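Local atomic coordinates of Mab-21 domain-containing protein (Tribolium castaneum, PDB entry 7LT2), a protein that senses double-stranded RNA and in response joins ATP and GTP into cyclic GMP-AMP, a second messenger of innate immunity. Residues A[9-15]-A[263-267]; A[97-103]-A[123-129]. All blocks are in the same frame, centred on the assembly; numbering follows the deposited sequence.

Interaction 1. Residues A[9-15]-A[263-267]; sequences INKRFIS and KLIKK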
ATOM      1  N   ILE A   9       4.295  21.197  13.222  1.00 23.09           N
ATOM      2  CA  ILE A   9       4.834  20.911  11.891  1.00 25.47           C
ATOM      3  C   ILE A   9       3.964  19.885  11.176  1.00 25.31           C
ATOM      4  O   ILE A   9       3.615  20.045   9.998  1.00 24.01           O
ATOM      5  CB  ILE A   9       6.293  20.428  12.002  1.00 21.72           C
ATOM      6  CG1 ILE A   9       7.196  21.559  12.508  1.00 24.41           C
ATOM      7  CG2 ILE A   9       6.787  19.877  10.662  1.00 26.36           C
ATOM      8  CD1 ILE A   9       8.614  21.114  12.779  1.00 26.74           C
ATOM      9  N   ASN A  10       3.599  18.816  11.884  1.00 20.95           N
ATOM     10  CA  ASN A  10       2.779  17.758  11.298  1.00 20.83           C
ATOM     11  C   ASN A  10       1.431  18.296  10.833  1.00 24.96           C
ATOM     12  O   ASN A  10       1.017  18.062   9.690  1.00 21.67           O
ATOM     13  CB  ASN A  10       2.596  16.637  12.322  1.00 20.90           C
ATOM     14  CG  ASN A  10       1.760  15.493  11.797  1.00 22.43           C
ATOM     15  OD1 ASN A  10       1.761  15.203  10.604  1.00 23.06           O
ATOM     16  ND2 ASN A  10       1.037  14.834  12.695  1.00 24.19           N
ATOM     17  N   LYS A  11       0.741  19.043  11.703  1.00 23.83           N
ATOM     18  CA  LYS A  11      -0.578  19.567  11.362  1.00 24.39           C
ATOM     19  C   LYS A  11      -0.526  20.509  10.162  1.00 23.44           C
ATOM     20  O   LYS A  11      -1.412  20.476   9.298  1.00 25.26           O
ATOM     21  CB  LYS A  11      -1.177  20.286  12.570  1.00 29.01           C
ATOM     22  CG  LYS A  11      -2.556  20.862  12.320  1.00 40.41           C
ATOM     23  CD  LYS A  11      -3.075  21.592  13.546  1.00 41.64           C
ATOM     24  CE  LYS A  11      -4.466  22.147  13.298  1.00 48.20           C
ATOM     25  NZ  LYS A  11      -4.486  23.045  12.113  1.00 46.90           N
ATOM     26  N   ARG A  12       0.495  21.356  10.084  1.00 25.04           N
ATOM     27  CA  ARG A  12       0.480  22.409   9.080  1.00 20.99           C
ATOM     28  C   ARG A  12       1.183  22.038   7.780  1.00 20.40           C
ATOM     29  O   ARG A  12       0.909  22.668   6.752  1.00 23.66           O
ATOM     30  CB  ARG A  12       1.099  23.686   9.653  1.00 21.92           C
ATOM     31  CG  ARG A  12       0.204  24.390  10.668  1.00 23.54           C
ATOM     32  CD  ARG A  12       0.632  25.840  10.843  1.00 23.42           C
ATOM     33  NE  ARG A  12       1.834  25.963  11.657  1.00 28.81           N
ATOM     34  CZ  ARG A  12       2.777  26.876  11.468  1.00 30.25           C
ATOM     35  NH1 ARG A  12       2.746  27.701  10.433  1.00 30.81           N
ATOM     36  NH2 ARG A  12       3.780  26.963  12.338  1.00 31.55           N
ATOM     37  N   PHE A  13       2.070  21.043   7.784  1.00 20.84           N
ATOM     38  CA  PHE A  13       2.863  20.769   6.594  1.00 20.42           C
ATOM     39  C   PHE A  13       2.966  19.300   6.219  1.00 20.54           C
ATOM     40  O   PHE A  13       3.591  18.991   5.201  1.00 25.91           O
ATOM     41  CB  PHE A  13       4.276  21.361   6.759  1.00 24.99           C
ATOM     42  CG  PHE A  13       4.288  22.853   6.703  1.00 24.85           C
ATOM     43  CD1 PHE A  13       4.036  23.604   7.839  1.00 22.97           C
ATOM     44  CD2 PHE A  13       4.501  23.510   5.503  1.00 29.25           C
ATOM     45  CE1 PHE A  13       4.007  24.976   7.782  1.00 24.48           C
ATOM     46  CE2 PHE A  13       4.481  24.886   5.444  1.00 29.16           C
ATOM     47  CZ  PHE A  13       4.233  25.618   6.582  1.00 27.53           C
ATOM     48  N   ILE A  14       2.362  18.389   6.975  1.00 20.71           N
ATOM     49  CA  ILE A  14       2.572  16.972   6.712  1.00 20.81           C
ATOM     50  C   ILE A  14       1.251  16.250   6.492  1.00 23.22           C
ATOM     51  O   ILE A  14       1.049  15.629   5.444  1.00 22.45           O
ATOM     52  CB  ILE A  14       3.379  16.317   7.846  1.00 19.69           C
ATOM     53  CG1 ILE A  14       4.779  16.931   7.915  1.00 26.21           C
ATOM     54  CG2 ILE A  14       3.494  14.815   7.609  1.00 24.05           C
ATOM     55  CD1 ILE A  14       5.710  16.218   8.867  1.00 29.38           C
ATOM     56  N   SER A  15       0.343  16.324   7.462  1.00 19.05           N
ATOM     57  CA  SER A  15      -0.831  15.456   7.483  1.00 19.16           C
ATOM     58  C   SER A  15      -2.063  16.166   6.939  1.00 18.31           C
ATOM     59  O   SER A  15      -2.410  17.260   7.393  1.00 24.70           O
ATOM     60  CB  SER A  15      -1.121  14.958   8.901  1.00 20.42           C
ATOM     61  OG  SER A  15      -0.128  14.050   9.339  1.00 23.41           O
ATOM     62  N   LYS A 263       5.838   9.814   9.865  1.00 17.08           N
ATOM     63  CA  LYS A 263       5.690  10.819   8.821  1.00 15.41           C
ATOM     64  C   LYS A 263       6.756  11.899   8.925  1.00 16.60           C
ATOM     65  O   LYS A 263       7.234  12.388   7.896  1.00 18.59           O
ATOM     66  CB  LYS A 263       4.278  11.409   8.875  1.00 16.51           C
ATOM     67  CG  LYS A 263       3.216  10.429   8.334  1.00 15.81           C
ATOM     68  CD  LYS A 263       1.816  11.019   8.370  1.00 19.92           C
ATOM     69  CE  LYS A 263       1.197  10.876   9.752  1.00 24.75           C
ATOM     70  NZ  LYS A 263      -0.242  11.265   9.749  1.00 28.65           N
ATOM     71  N   LEU A 264       7.165  12.258  10.148  1.00 17.07           N
ATOM     72  CA  LEU A 264       8.272  13.198  10.310  1.00 18.26           C
ATOM     73  C   LEU A 264       9.549  12.643   9.696  1.00 18.02           C
ATOM     74  O   LEU A 264      10.283  13.364   9.014  1.00 17.25           O
ATOM     75  CB  LEU A 264       8.488  13.518  11.792  1.00 18.59           C
ATOM     76  CG  LEU A 264       7.393  14.325  12.491  1.00 22.97           C
ATOM     77  CD1 LEU A 264       7.523  14.210  14.006  1.00 22.39           C
ATOM     78  CD2 LEU A 264       7.458  15.778  12.068  1.00 21.24           C
ATOM     79  N   ILE A 265       9.827  11.356   9.923  1.00 18.40           N
ATOM     80  CA  ILE A 265      11.011  10.745   9.327  1.00 18.37           C
ATOM     81  C   ILE A 265      10.856  10.635   7.813  1.00 17.92           C
ATOM     82  O   ILE A 265      11.807  10.890   7.063  1.00 19.12           O
ATOM     83  CB  ILE A 265      11.298   9.382   9.984  1.00 18.44           C
ATOM     84  CG1 ILE A 265      11.714   9.589  11.445  1.00 20.56           C
ATOM     85  CG2 ILE A 265      12.369   8.620   9.206  1.00 19.84           C
ATOM     86  CD1 ILE A 265      11.935   8.305  12.218  1.00 20.14           C
ATOM     87  N   LYS A 266       9.657  10.279   7.333  1.00 17.83           N
ATOM     88  CA  LYS A 266       9.445  10.225   5.885  1.00 16.32           C
ATOM     89  C   LYS A 266       9.609  11.601   5.251  1.00 18.84           C
ATOM     90  O   LYS A 266      10.116  11.718   4.129  1.00 19.81           O
ATOM     91  CB  LYS A 266       8.061   9.648   5.561  1.00 16.50           C
ATOM     92  CG  LYS A 266       7.947   8.144   5.765  1.00 17.02           C
ATOM     93  CD  LYS A 266       6.519   7.647   5.542  1.00 16.32           C
ATOM     94  CE  LYS A 266       6.075   7.842   4.105  1.00 16.98           C
ATOM     95  NZ  LYS A 266       4.777   7.157   3.794  1.00 17.45           N
ATOM     96  N   LYS A 267       9.182  12.658   5.953  1.00 17.12           N
ATOM     97  CA  LYS A 267       9.383  14.009   5.438  1.00 17.67           C
ATOM     98  C   LYS A 267      10.865  14.329   5.330  1.00 20.03           C
ATOM     99  O   LYS A 267      11.315  14.908   4.333  1.00 21.41           O
ATOM    100  CB  LYS A 267       8.676  15.023   6.342  1.00 19.20           C
ATOM    101  CG  LYS A 267       8.733  16.478   5.860  1.00 23.67           C
ATOM    102  CD  LYS A 267       7.886  16.680   4.615  1.00 24.65           C
ATOM    103  CE  LYS A 267       7.672  18.158   4.293  1.00 26.74           C
ATOM    104  NZ  LYS A 267       8.959  18.837   4.019  1.00 34.60           N
TER
HETATM  105  O   HOH W   1      -0.727  12.499  12.182  1.00 34.32           O
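I14 is the knot of the tight part: its CD1 lies 3.7 Å from L264 CD2, the side chains crossing at about a right angle, while its CG2 rests 3.7 Å from K263 CB. Both branches can touch because chi1 of -64° sets CG2 anti to the backbone N and CG1 beside it, spreading them over neighbouring residues of the 263-267 helix. I14 CD1 also approaches K267 CB (4.1 Å), but that lysine carries its charge onward to L365 O and E370. I9 adds a looser touch, CG2 4.4 Å from L264 CD2. On the wetter side, apolar packing gives way to a polar chain. K263, bent at chi3 (-82°), brings NZ to donate to S15 OG at 2.8 Å; S15 OG in turn donates to N10 OD1. Water 1 accepts from K263 NZ (2.8 Å) and N10 ND2, closing a ring that runs from K263 NZ through S15 OG, the N10 amide and the water. The C-terminal end of helix 5-13, with I14 and S15 just after it, packs on helix 258-272 of the HhH/H2TH-like region, which carries K266 of the probable ATP site; the K263 side chain lies about 8 Å from that of S58, another.

Interaction 2. Residues A[97-103]-A[123-129]; sequences WLKLNNL and LADNDFL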
ATOM      1  N   TRP A  97       5.030 -19.532  -4.792  1.00 25.22           N
ATOM      2  CA  TRP A  97       4.334 -20.138  -5.914  1.00 22.60           C
ATOM      3  C   TRP A  97       2.991 -20.672  -5.435  1.00 21.04           C
ATOM      4  O   TRP A  97       2.826 -21.017  -4.260  1.00 23.57           O
ATOM      5  CB  TRP A  97       5.151 -21.276  -6.537  1.00 24.29           C
ATOM      6  CG  TRP A  97       6.405 -20.830  -7.221  1.00 26.52           C
ATOM      7  CD1 TRP A  97       6.843 -19.551  -7.385  1.00 30.35           C
ATOM      8  CD2 TRP A  97       7.386 -21.673  -7.842  1.00 31.01           C
ATOM      9  NE1 TRP A  97       8.035 -19.543  -8.070  1.00 30.44           N
ATOM     10  CE2 TRP A  97       8.390 -20.832  -8.360  1.00 32.76           C
ATOM     11  CE3 TRP A  97       7.512 -23.056  -8.007  1.00 34.81           C
ATOM     12  CZ2 TRP A  97       9.507 -21.329  -9.033  1.00 35.95           C
ATOM     13  CZ3 TRP A  97       8.623 -23.548  -8.677  1.00 35.01           C
ATOM     14  CH2 TRP A  97       9.604 -22.686  -9.180  1.00 33.58           C
ATOM     15  N   LEU A  98       2.031 -20.741  -6.352  1.00 19.70           N
ATOM     16  CA  LEU A  98       0.690 -21.213  -6.030  1.00 21.11           C
ATOM     17  C   LEU A  98       0.243 -22.158  -7.132  1.00 23.47           C
ATOM     18  O   LEU A  98       0.143 -21.752  -8.293  1.00 25.62           O
ATOM     19  CB  LEU A  98      -0.285 -20.038  -5.881  1.00 23.79           C
ATOM     20  CG  LEU A  98      -1.630 -20.232  -5.162  1.00 26.81           C
ATOM     21  CD1 LEU A  98      -2.628 -21.016  -5.999  1.00 28.94           C
ATOM     22  CD2 LEU A  98      -1.448 -20.892  -3.803  1.00 26.73           C
ATOM     23  N   LYS A  99      -0.025 -23.409  -6.777  1.00 21.57           N
ATOM     24  CA  LYS A  99      -0.504 -24.381  -7.745  1.00 21.58           C
ATOM     25  C   LYS A  99      -1.798 -25.004  -7.244  1.00 21.17           C
ATOM     26  O   LYS A  99      -2.098 -25.001  -6.048  1.00 23.86           O
ATOM     27  CB  LYS A  99       0.546 -25.473  -8.028  1.00 25.34           C
ATOM     28  CG  LYS A  99       0.993 -26.266  -6.815  1.00 30.27           C
ATOM     29  CD  LYS A  99       1.893 -27.424  -7.237  1.00 35.47           C
ATOM     30  CE  LYS A  99       2.675 -27.989  -6.061  1.00 48.28           C
ATOM     31  NZ  LYS A  99       1.794 -28.542  -4.995  1.00 47.48           N
ATOM     32  N   LEU A 100      -2.582 -25.514  -8.183  1.00 24.91           N
ATOM     33  CA  LEU A 100      -3.847 -26.167  -7.876  1.00 22.72           C
ATOM     34  C   LEU A 100      -3.690 -27.660  -8.124  1.00 23.38           C
ATOM     35  O   LEU A 100      -3.243 -28.067  -9.201  1.00 25.85           O
ATOM     36  CB  LEU A 100      -4.991 -25.602  -8.726  1.00 22.76           C
ATOM     37  CG  LEU A 100      -5.520 -24.185  -8.468  1.00 27.64           C
ATOM     38  CD1 LEU A 100      -4.514 -23.110  -8.865  1.00 31.99           C
ATOM     39  CD2 LEU A 100      -6.838 -23.973  -9.203  1.00 24.75           C
ATOM     40  N   ASN A 101      -4.047 -28.470  -7.127  1.00 21.81           N
ATOM     41  CA  ASN A 101      -3.899 -29.918  -7.238  1.00 22.50           C
ATOM     42  C   ASN A 101      -5.177 -30.641  -7.651  1.00 25.56           C
ATOM     43  O   ASN A 101      -5.122 -31.849  -7.909  1.00 25.04           O
ATOM     44  CB  ASN A 101      -3.398 -30.506  -5.912  1.00 28.65           C
ATOM     45  CG  ASN A 101      -1.913 -30.274  -5.690  1.00 33.01           C
ATOM     46  OD1 ASN A 101      -1.158 -30.053  -6.635  1.00 33.68           O
ATOM     47  ND2 ASN A 101      -1.488 -30.336  -4.434  1.00 35.82           N
ATOM     48  N   ASN A 102      -6.319 -29.949  -7.729  1.00 25.77           N
ATOM     49  CA  ASN A 102      -7.586 -30.631  -7.985  1.00 26.98           C
ATOM     50  C   ASN A 102      -8.557 -29.718  -8.737  1.00 23.31           C
ATOM     51  O   ASN A 102      -9.759 -29.700  -8.456  1.00 22.29           O
ATOM     52  CB  ASN A 102      -8.222 -31.123  -6.680  1.00 23.62           C
ATOM     53  CG  ASN A 102      -9.384 -32.087  -6.912  1.00 28.01           C
ATOM     54  OD1 ASN A 102      -9.322 -32.952  -7.780  1.00 31.04           O
ATOM     55  ND2 ASN A 102     -10.456 -31.922  -6.141  1.00 29.23           N
ATOM     56  N   LEU A 103      -8.054 -28.960  -9.713  1.00 24.52           N
ATOM     57  CA  LEU A 103      -8.958 -28.116 -10.491  1.00 22.88           C
ATOM     58  C   LEU A 103      -9.979 -28.953 -11.255  1.00 21.78           C
ATOM     59  O   LEU A 103     -11.153 -28.580 -11.340  1.00 21.54           O
ATOM     60  CB  LEU A 103      -8.180 -27.219 -11.458  1.00 20.21           C
ATOM     61  CG  LEU A 103      -9.089 -26.301 -12.286  1.00 18.94           C
ATOM     62  CD1 LEU A 103      -9.988 -25.479 -11.379  1.00 21.78           C
ATOM     63  CD2 LEU A 103      -8.287 -25.389 -13.214  1.00 20.10           C
ATOM     64  N   LEU A 123      -3.827 -19.896 -15.497  1.00 19.61           N
ATOM     65  CA  LEU A 123      -2.853 -20.908 -15.116  1.00 20.12           C
ATOM     66  C   LEU A 123      -1.849 -21.171 -16.229  1.00 22.86           C
ATOM     67  O   LEU A 123      -2.203 -21.207 -17.410  1.00 25.72           O
ATOM     68  CB  LEU A 123      -3.547 -22.220 -14.742  1.00 19.77           C
ATOM     69  CG  LEU A 123      -4.544 -22.089 -13.592  1.00 18.89           C
ATOM     70  CD1 LEU A 123      -5.153 -23.453 -13.256  1.00 21.16           C
ATOM     71  CD2 LEU A 123      -3.863 -21.466 -12.371  1.00 19.04           C
ATOM     72  N   ALA A 124      -0.599 -21.361 -15.835  1.00 23.14           N
ATOM     73  CA  ALA A 124       0.454 -21.758 -16.756  1.00 26.07           C
ATOM     74  C   ALA A 124       0.562 -23.282 -16.731  1.00 34.75           C
ATOM     75  O   ALA A 124      -0.356 -23.972 -16.280  1.00 32.31           O
ATOM     76  CB  ALA A 124       1.764 -21.060 -16.388  1.00 27.17           C
ATOM     77  N   ASP A 125       1.679 -23.823 -17.212  1.00 31.05           N
ATOM     78  CA  ASP A 125       1.868 -25.266 -17.208  1.00 40.26           C
ATOM     79  C   ASP A 125       1.841 -25.807 -15.784  1.00 32.57           C
ATOM     80  O   ASP A 125       2.324 -25.166 -14.845  1.00 36.56           O
ATOM     81  CB  ASP A 125       3.187 -25.621 -17.899  1.00 38.17           C
ATOM     82  CG  ASP A 125       4.327 -24.692 -17.505  1.00 52.34           C
ATOM     83  OD1 ASP A 125       4.255 -24.067 -16.424  1.00 51.87           O
ATOM     84  OD2 ASP A 125       5.295 -24.581 -18.288  1.00 63.59           O
ATOM     85  N   ASN A 126       1.246 -26.992 -15.630  1.00 32.06           N
ATOM     86  CA  ASN A 126       1.114 -27.698 -14.357  1.00 33.16           C
ATOM     87  C   ASN A 126       0.202 -26.972 -13.373  1.00 27.54           C
ATOM     88  O   ASN A 126       0.299 -27.192 -12.159  1.00 30.18           O
ATOM     89  CB  ASN A 126       2.482 -27.963 -13.717  1.00 39.34           C
ATOM     90  CG  ASN A 126       3.365 -28.845 -14.579  1.00 53.72           C
ATOM     91  OD1 ASN A 126       3.104 -30.038 -14.737  1.00 50.06           O
ATOM     92  ND2 ASN A 126       4.423 -28.263 -15.138  1.00 49.13           N
ATOM     93  N   ASP A 127      -0.684 -26.115 -13.880  1.00 25.08           N
ATOM     94  CA  ASP A 127      -1.713 -25.447 -13.075  1.00 23.43           C
ATOM     95  C   ASP A 127      -1.105 -24.537 -12.008  1.00 27.39           C
ATOM     96  O   ASP A 127      -1.616 -24.432 -10.890  1.00 22.08           O
ATOM     97  CB  ASP A 127      -2.671 -26.460 -12.444  1.00 22.30           C
ATOM     98  CG  ASP A 127      -3.676 -27.011 -13.443  1.00 31.18           C
ATOM     99  OD1 ASP A 127      -3.744 -26.480 -14.572  1.00 26.93           O
ATOM    100  OD2 ASP A 127      -4.398 -27.973 -13.102  1.00 34.69           O
ATOM    101  N   PHE A 128      -0.011 -23.864 -12.357  1.00 27.19           N
ATOM    102  CA  PHE A 128       0.538 -22.810 -11.514  1.00 25.38           C
ATOM    103  C   PHE A 128      -0.154 -21.494 -11.834  1.00 24.04           C
ATOM    104  O   PHE A 128      -0.332 -21.151 -13.006  1.00 23.10           O
ATOM    105  CB  PHE A 128       2.044 -22.666 -11.713  1.00 24.12           C
ATOM    106  CG  PHE A 128       2.857 -23.671 -10.951  1.00 29.98           C
ATOM    107  CD1 PHE A 128       3.264 -23.406  -9.655  1.00 30.69           C
ATOM    108  CD2 PHE A 128       3.219 -24.877 -11.533  1.00 28.62           C
ATOM    109  CE1 PHE A 128       4.019 -24.327  -8.949  1.00 32.06           C
ATOM    110  CE2 PHE A 128       3.974 -25.801 -10.830  1.00 35.94           C
ATOM    111  CZ  PHE A 128       4.372 -25.526  -9.538  1.00 31.94           C
ATOM    112  N   LEU A 129      -0.550 -20.771 -10.789  1.00 21.68           N
ATOM    113  CA  LEU A 129      -1.092 -19.429 -10.958  1.00 20.60           C
ATOM    114  C   LEU A 129      -0.038 -18.528 -11.582  1.00 19.01           C
ATOM    115  O   LEU A 129       1.103 -18.480 -11.118  1.00 20.68           O
ATOM    116  CB  LEU A 129      -1.525 -18.862  -9.606  1.00 21.05           C
ATOM    117  CG  LEU A 129      -3.006 -18.700  -9.265  1.00 29.91           C
ATOM    118  CD1 LEU A 129      -3.150 -17.863  -7.988  1.00 24.71           C
ATOM    119  CD2 LEU A 129      -3.798 -18.084 -10.414  1.00 26.09           C
TER
HETATM  120  O   HOH W   2       2.669 -19.715  -9.083  1.00 22.02           O
HETATM  121  O   HOH W   3      -5.400 -29.026 -10.753  1.00 25.11           O
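L98 and L129 form the apolar centre, lying side by side and pointing the same way, with CD1 of L98 3.8 Å from CD1 of L129. Further along the same face L123 divides its two methyls: CD2 meets L100 CD1 where the side chains cross at about a right angle, and CD1 meets L103 CD2 tip to tip at 3.7 Å. F118 and F122 of helix 118-122 extend this leucine cluster. On the other face of strand 95-100, K99 lies along the F128 ring. Its CB makes a CH-pi contact over one face, 3.9 Å from the F128 ring centroid, while chi1 of 59° lays the stem along the ring, CD 3.9 Å from F128 CZ. W97 meets the same ring obliquely through its CE3, 3.8 Å from F128 CE1, and R238 makes cation-pi contacts with both aromatics. Between the faces runs a single antiparallel bridge at the non-hydrogen-bonded pair K99 and F128: L129 N donates to L98 O at 2.8 Å and nearly straight (164°), and L100 N to D127 O at 3.1 Å. Just before the bridge, A124 to D127 make a type II turn that reverses the chain. At the polar edge, water 3 donates to L100 O and to D127 OD2 (2.8 Å) and accepts from L103 N at the start of helix 103-107, while D127 OD1 forms a salt bridge with R119. At the other end, water 2 joins L98 N to L129 O, which also accepts from W240 NE1. Leucines thus shield one face of the bridge and an aromatic ring backs the other, while the salt bridge to R119 and the water-mediated link to L100 O and L103 N suggest that the D127 carboxylate is held as an anion, joining helix 118-122 to the strand end.

The contacts lie on opposite sides of the chain's centre, about 46 Å between centres, and share no element; interaction 2 nests in the loop that interaction 1 closes. Both are mostly buried, but interaction 2 lies farther out, its centre about 27 Å from that of the chain against 19 Å. Interaction 1 joins an N-terminal helix and a helix of the HhH/H2TH-like region, mainly through side chains, with a water at one edge. Interaction 2 is local to the nucleotidyltransferase region, tying a strand to the loop after helix 118-122, and there the backbone bonds across. K263 donates from its ammonium group to a hydroxyl and a water, whereas K99 offers its aliphatic stem to an aromatic face.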